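Local coordinates for protein ZYG-9 (Caenorhabditis elegans, PDB 2OF3) that organises microtubules and spindle poles during mitosis and meiosis in one-cell embryos, and contains a TOG domain of the XMAP215/Dis1 family, at residues L108-C111 against K112-E116; T141-K145 against D146-T150. All blocks are in the same frame, centred on the assembly; numbering follows the deposited sequence. Where two conformers were deposited one is given.

How the contacts relate
From the N terminus, the chain first reaches contact 1, in the middle of helix 101-120, where four successive backbone bonds join residues 108-111 to 112-116; lying within one helix, it closes no loop. Helix 127-139 follows, and after it contact 2 ties the loop 141-145 to the first residues of helix 146-163. Both are local, and neither encloses the other: contact 1 is complete before contact 2 begins. Their centres lie about 16 Å apart, yet they meet in space, Leu108 CD1 packing 4.1 Å from Met148 SD. Through this pair the middle of helix 101-120 is joined to the start of helix 146-163, within the helical array of the TOG domain.

Contact 1: residues L108-C111 against K112-E116; sequences LELC and KVIVE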
loop_
_atom_site.group_PDB
_atom_site.type_symbol
_atom_site.label_atom_id
_atom_site.label_comp_id
_atom_site.label_asym_id
_atom_site.label_seq_id
_atom_site.Cartn_x
_atom_site.Cartn_y
_atom_site.Cartn_z
ATOM N N LEU A 108 -3.366 9.160 -7.265
ATOM C CA LEU A 108 -4.002 7.882 -6.949
ATOM C C LEU A 108 -4.628 7.250 -8.156
ATOM O O LEU A 108 -4.673 6.033 -8.268
ATOM C CB LEU A 108 -5.010 8.031 -5.798
ATOM C CG LEU A 108 -4.303 8.475 -4.507
ATOM C CD1 LEU A 108 -5.427 8.776 -3.547
ATOM C CD2 LEU A 108 -3.423 7.342 -3.927
ATOM N N GLU A 109 -5.095 8.078 -9.093
ATOM C CA GLU A 109 -5.629 7.576 -10.355
ATOM C C GLU A 109 -4.537 6.927 -11.150
ATOM O O GLU A 109 -4.753 5.848 -11.722
ATOM C CB GLU A 109 -6.220 8.741 -11.125
ATOM C CG GLU A 109 -6.648 8.463 -12.493
ATOM C CD GLU A 109 -7.147 9.754 -13.179
ATOM O OE1 GLU A 109 -7.411 10.772 -12.487
ATOM O OE2 GLU A 109 -7.289 9.726 -14.410
ATOM N N LEU A 110 -3.358 7.551 -11.189
ATOM C CA LEU A 110 -2.199 6.880 -11.827
ATOM C C LEU A 110 -1.822 5.565 -11.130
ATOM O O LEU A 110 -1.576 4.565 -11.812
ATOM C CB LEU A 110 -0.960 7.793 -11.964
ATOM C CG LEU A 110 0.236 7.176 -12.700
ATOM C CD1 LEU A 110 -0.148 6.708 -14.143
ATOM C CD2 LEU A 110 1.392 8.163 -12.756
ATOM N N CYS A 111 -1.786 5.554 -9.796
ATOM C CA CYS A 111 -1.422 4.348 -9.043
ATOM C C CYS A 111 -2.407 3.236 -9.377
ATOM O O CYS A 111 -2.005 2.104 -9.604
ATOM C CB CYS A 111 -1.442 4.596 -7.516
ATOM S SG CYS A 111 -0.129 5.696 -6.965
ATOM N N LYS A 112 -3.701 3.562 -9.405
ATOM C CA LYS A 112 -4.759 2.598 -9.752
ATOM C C LYS A 112 -4.586 1.955 -11.141
ATOM O O LYS A 112 -4.674 0.733 -11.291
ATOM C CB LYS A 112 -6.151 3.249 -9.576
ATOM C CG LYS A 112 -7.375 2.371 -9.901
ATOM C CD LYS A 112 -7.755 1.434 -8.741
ATOM C CE LYS A 112 -9.036 0.609 -9.110
ATOM N NZ LYS A 112 -10.209 1.566 -9.240
ATOM N N VAL A 113 -4.306 2.770 -12.130
ATOM C CA VAL A 113 -4.131 2.305 -13.495
ATOM C C VAL A 113 -2.935 1.366 -13.553
ATOM O O VAL A 113 -2.985 0.316 -14.193
ATOM C CB VAL A 113 -3.948 3.579 -14.407
ATOM C CG1 VAL A 113 -3.126 3.343 -15.608
ATOM C CG2 VAL A 113 -5.334 4.186 -14.791
ATOM N N ILE A 114 -1.840 1.748 -12.902
ATOM C CA ILE A 114 -0.609 0.940 -12.905
ATOM C C ILE A 114 -0.825 -0.435 -12.238
ATOM O O ILE A 114 -0.480 -1.467 -12.822
ATOM C CB ILE A 114 0.615 1.710 -12.248
ATOM C CG1 ILE A 114 1.152 2.812 -13.178
ATOM C CG2 ILE A 114 1.781 0.744 -11.928
ATOM C CD1 ILE A 114 2.074 3.765 -12.436
ATOM N N VAL A 115 -1.427 -0.467 -11.050
ATOM C CA VAL A 115 -1.635 -1.759 -10.351
ATOM C C VAL A 115 -2.686 -2.653 -11.048
ATOM O O VAL A 115 -2.532 -3.887 -11.058
ATOM C CB VAL A 115 -1.891 -1.603 -8.804
ATOM C CG1 VAL A 115 -0.765 -0.808 -8.188
ATOM C CG2 VAL A 115 -3.249 -0.892 -8.530
ATOM N N GLU A 116 -3.700 -2.034 -11.660
ATOM C CA GLU A 116 -4.618 -2.788 -12.584
ATOM C C GLU A 116 -3.939 -3.395 -13.793
ATOM O O GLU A 116 -4.205 -4.549 -14.095
ATOM C CB GLU A 116 -5.763 -1.915 -13.019
ATOM C CG GLU A 116 -6.840 -1.986 -11.968
ATOM C CD GLU A 116 -7.940 -0.979 -12.199
ATOM O OE1 GLU A 116 -7.759 -0.064 -13.058
ATOM O OE2 GLU A 116 -8.947 -1.088 -11.473
#
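Leu110 and Ile114, one helical turn apart, form the apolar side-chain pair of this contact: Leu110 CG lies 3.9 Å from Ile114 CD1, the two chains crossing at a slant. Leu110 carries its CG anti to the backbone N (chi1 -176°), which offsets the backward lean of CB and brings CG and CD1 to Ile114 CD1. The isoleucine answers with its longer branch, CG1 standing beside its own backbone N and 3.5 Å from Leu110 O, while CD1 reaches on to the leucine. The same carbonyl takes the amide of Ile114, Leu110 O to Ile114 N being 3.0 Å, so backbone and side chains meet at the same turn.

Three more i to i+4 bonds complete the turn. Lys112 N reaches Leu108 O at 2.9 Å, Val113 N reaches Glu109 O at 3.1 Å, and Val115 N meets Cys111 O at 3.0 Å with an N-H...O angle of 168°. Val115 sets both methyls against that last carbonyl, CG2 at 3.4 Å from Cys111 O. On the more polar side, the Lys112 chain, bent at chi2 and chi4, curls forward so that its NZ makes a long salt bridge of 3.7 Å to Glu116 OE2, again spanning one turn.

The segment lies in the middle of helix 101-120 and is packed on several sides, as in the stacked helices of a TOG domain. Leu110 rests on Leu67 and Leu70 of helix 60-76, and Val113 on Ala74 of the same helix. Ile114 packs on Leu88 and Leu89 of helix 85-95, while Cys111 meets Cys92 there and Phe133 of helix 127-139. Leu108 and Val115 face helix 146-163 through Ile155 and Val158 respectively.

Contact 2: residues T141-K145 against D146-T150; sequences TGEAK and DNMRT
The N-terminal turn of helix 146-163, with Lys145 at its N-cap position, is laced to the preceding loop largely by Arg149. Its NH1 donates to Glu143 O at 2.8 Å, meeting a lone pair in the carbonyl plane while the oxygen lies at the guanidinium edge, and makes a weaker bond to Ala144 O at 2.9 Å. One guanidinium face lies over the Lys145 carbonyl and Asp146 CA, both offset toward its rim. Arg149 CD lies 3.5 Å from Thr141 O, and the bend at chi3 (-63°) beyond it turns the guanidinium to the two carbonyls; NH2 forms a salt bridge of 3.4 Å with Asp146 OD1.

In this helical-repeat TOG fold the loop links helix 127-139 to helix 146-163, whose first i to i+4 bond runs from Arg149 N to Lys145 O (3.1 Å). With an alanine here, the carbonyls of Glu143 and Ala144 would probably lose this donor and Asp146 this salt bridge, letting the loop move more freely.

Met148 lies alongside Glu143, CB to CB 4.0 Å, and Lys145 NZ comes within 3.5 Å of Met148 CG. The Glu143 carboxylate pairs with Lys140, and Met148 packs against Leu104, Ile105 and Leu108 of helix 101-120.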
loop_
_atom_site.group_PDB
_atom_site.type_symbol
_atom_site.label_atom_id
_atom_site.label_comp_id
_atom_site.label_asym_id
_atom_site.label_seq_id
_atom_site.Cartn_x
_atom_site.Cartn_y
_atom_site.Cartn_z
ATOM N N THR A 141 -3.873 5.971 3.767
ATOM C CA THR A 141 -5.054 5.457 4.490
ATOM C C THR A 141 -5.440 6.360 5.661
ATOM O O THR A 141 -6.573 6.299 6.130
ATOM C CB THR A 141 -4.935 3.980 4.991
ATOM O OG1 THR A 141 -3.962 3.878 6.045
ATOM C CG2 THR A 141 -4.593 3.035 3.840
ATOM N N GLY A 142 -4.536 7.216 6.127
ATOM C CA GLY A 142 -4.891 8.134 7.191
ATOM C C GLY A 142 -5.380 9.487 6.697
ATOM O O GLY A 142 -5.358 10.449 7.444
ATOM N N GLU A 143 -5.768 9.570 5.430
ATOM C CA GLU A 143 -6.302 10.800 4.857
ATOM C C GLU A 143 -7.645 11.178 5.571
ATOM O O GLU A 143 -8.432 10.303 5.912
ATOM C CB GLU A 143 -6.504 10.649 3.340
ATOM C CG GLU A 143 -5.202 10.819 2.536
ATOM C CD GLU A 143 -4.694 12.221 2.649
ATOM O OE1 GLU A 143 -5.535 13.124 2.526
ATOM O OE2 GLU A 143 -3.488 12.449 2.901
ATOM N N ALA A 144 -7.876 12.477 5.775
ATOM C CA ALA A 144 -9.000 12.949 6.566
ATOM C C ALA A 144 -10.318 12.860 5.808
ATOM O O ALA A 144 -11.378 12.757 6.434
ATOM C CB ALA A 144 -8.736 14.358 7.059
ATOM N N LYS A 145 -10.246 12.859 4.472
ATOM C CA LYS A 145 -11.439 12.777 3.636
ATOM C C LYS A 145 -11.813 11.356 3.317
ATOM O O LYS A 145 -10.980 10.545 2.876
ATOM C CB LYS A 145 -11.236 13.559 2.339
ATOM C CG LYS A 145 -11.532 15.041 2.480
ATOM C CD LYS A 145 -11.167 15.786 1.191
ATOM C CE LYS A 145 -12.143 15.467 0.034
ATOM N NZ LYS A 145 -11.579 14.429 -0.933
ATOM N N ASP A 146 -13.084 11.045 3.507
ATOM C CA ASP A 146 -13.581 9.685 3.296
ATOM C C ASP A 146 -13.420 9.128 1.850
ATOM O O ASP A 146 -13.124 7.927 1.645
ATOM C CB ASP A 146 -15.036 9.647 3.734
ATOM C CG ASP A 146 -15.654 8.345 3.503
ATOM O OD1 ASP A 146 -15.465 7.467 4.355
ATOM O OD2 ASP A 146 -16.305 8.196 2.452
ATOM N N ASN A 147 -13.624 9.992 0.863
ATOM C CA ASN A 147 -13.440 9.608 -0.541
ATOM C C ASN A 147 -11.976 9.298 -0.869
ATOM O O ASN A 147 -11.699 8.459 -1.713
ATOM C CB ASN A 147 -13.988 10.701 -1.485
ATOM C CG ASN A 147 -15.352 10.351 -2.058
ATOM O OD1 ASN A 147 -15.674 9.170 -2.272
ATOM N ND2 ASN A 147 -16.158 11.377 -2.331
ATOM N N MET A 148 -11.058 9.990 -0.200
ATOM C CA MET A 148 -9.652 9.752 -0.373
ATOM C C MET A 148 -9.239 8.398 0.232
ATOM O O MET A 148 -8.497 7.631 -0.422
ATOM C CB MET A 148 -8.824 10.917 0.112
ATOM C CG MET A 148 -8.972 12.102 -0.890
ATOM S SD MET A 148 -7.894 11.866 -2.346
ATOM C CE MET A 148 -6.512 12.452 -1.469
ATOM N N ARG A 149 -9.758 8.076 1.419
ATOM C CA ARG A 149 -9.524 6.757 2.017
ATOM C C ARG A 149 -10.094 5.674 1.146
ATOM O O ARG A 149 -9.531 4.610 1.054
ATOM C CB ARG A 149 -10.109 6.660 3.432
ATOM C CG ARG A 149 -9.442 7.584 4.409
ATOM C CD ARG A 149 -9.869 7.306 5.838
ATOM N NE ARG A 149 -11.306 7.529 6.070
ATOM C CZ ARG A 149 -11.866 8.685 6.429
ATOM N NH1 ARG A 149 -11.159 9.831 6.575
ATOM N NH2 ARG A 149 -13.177 8.700 6.616
ATOM N N THR A 150 -11.219 5.931 0.486
ATOM C CA THR A 150 -11.806 4.953 -0.395
ATOM C C THR A 150 -10.946 4.630 -1.620
ATOM O O THR A 150 -10.847 3.479 -2.057
ATOM C CB THR A 150 -13.211 5.447 -0.835
ATOM O OG1 THR A 150 -14.023 5.458 0.341
ATOM C CG2 THR A 150 -13.832 4.516 -1.881
#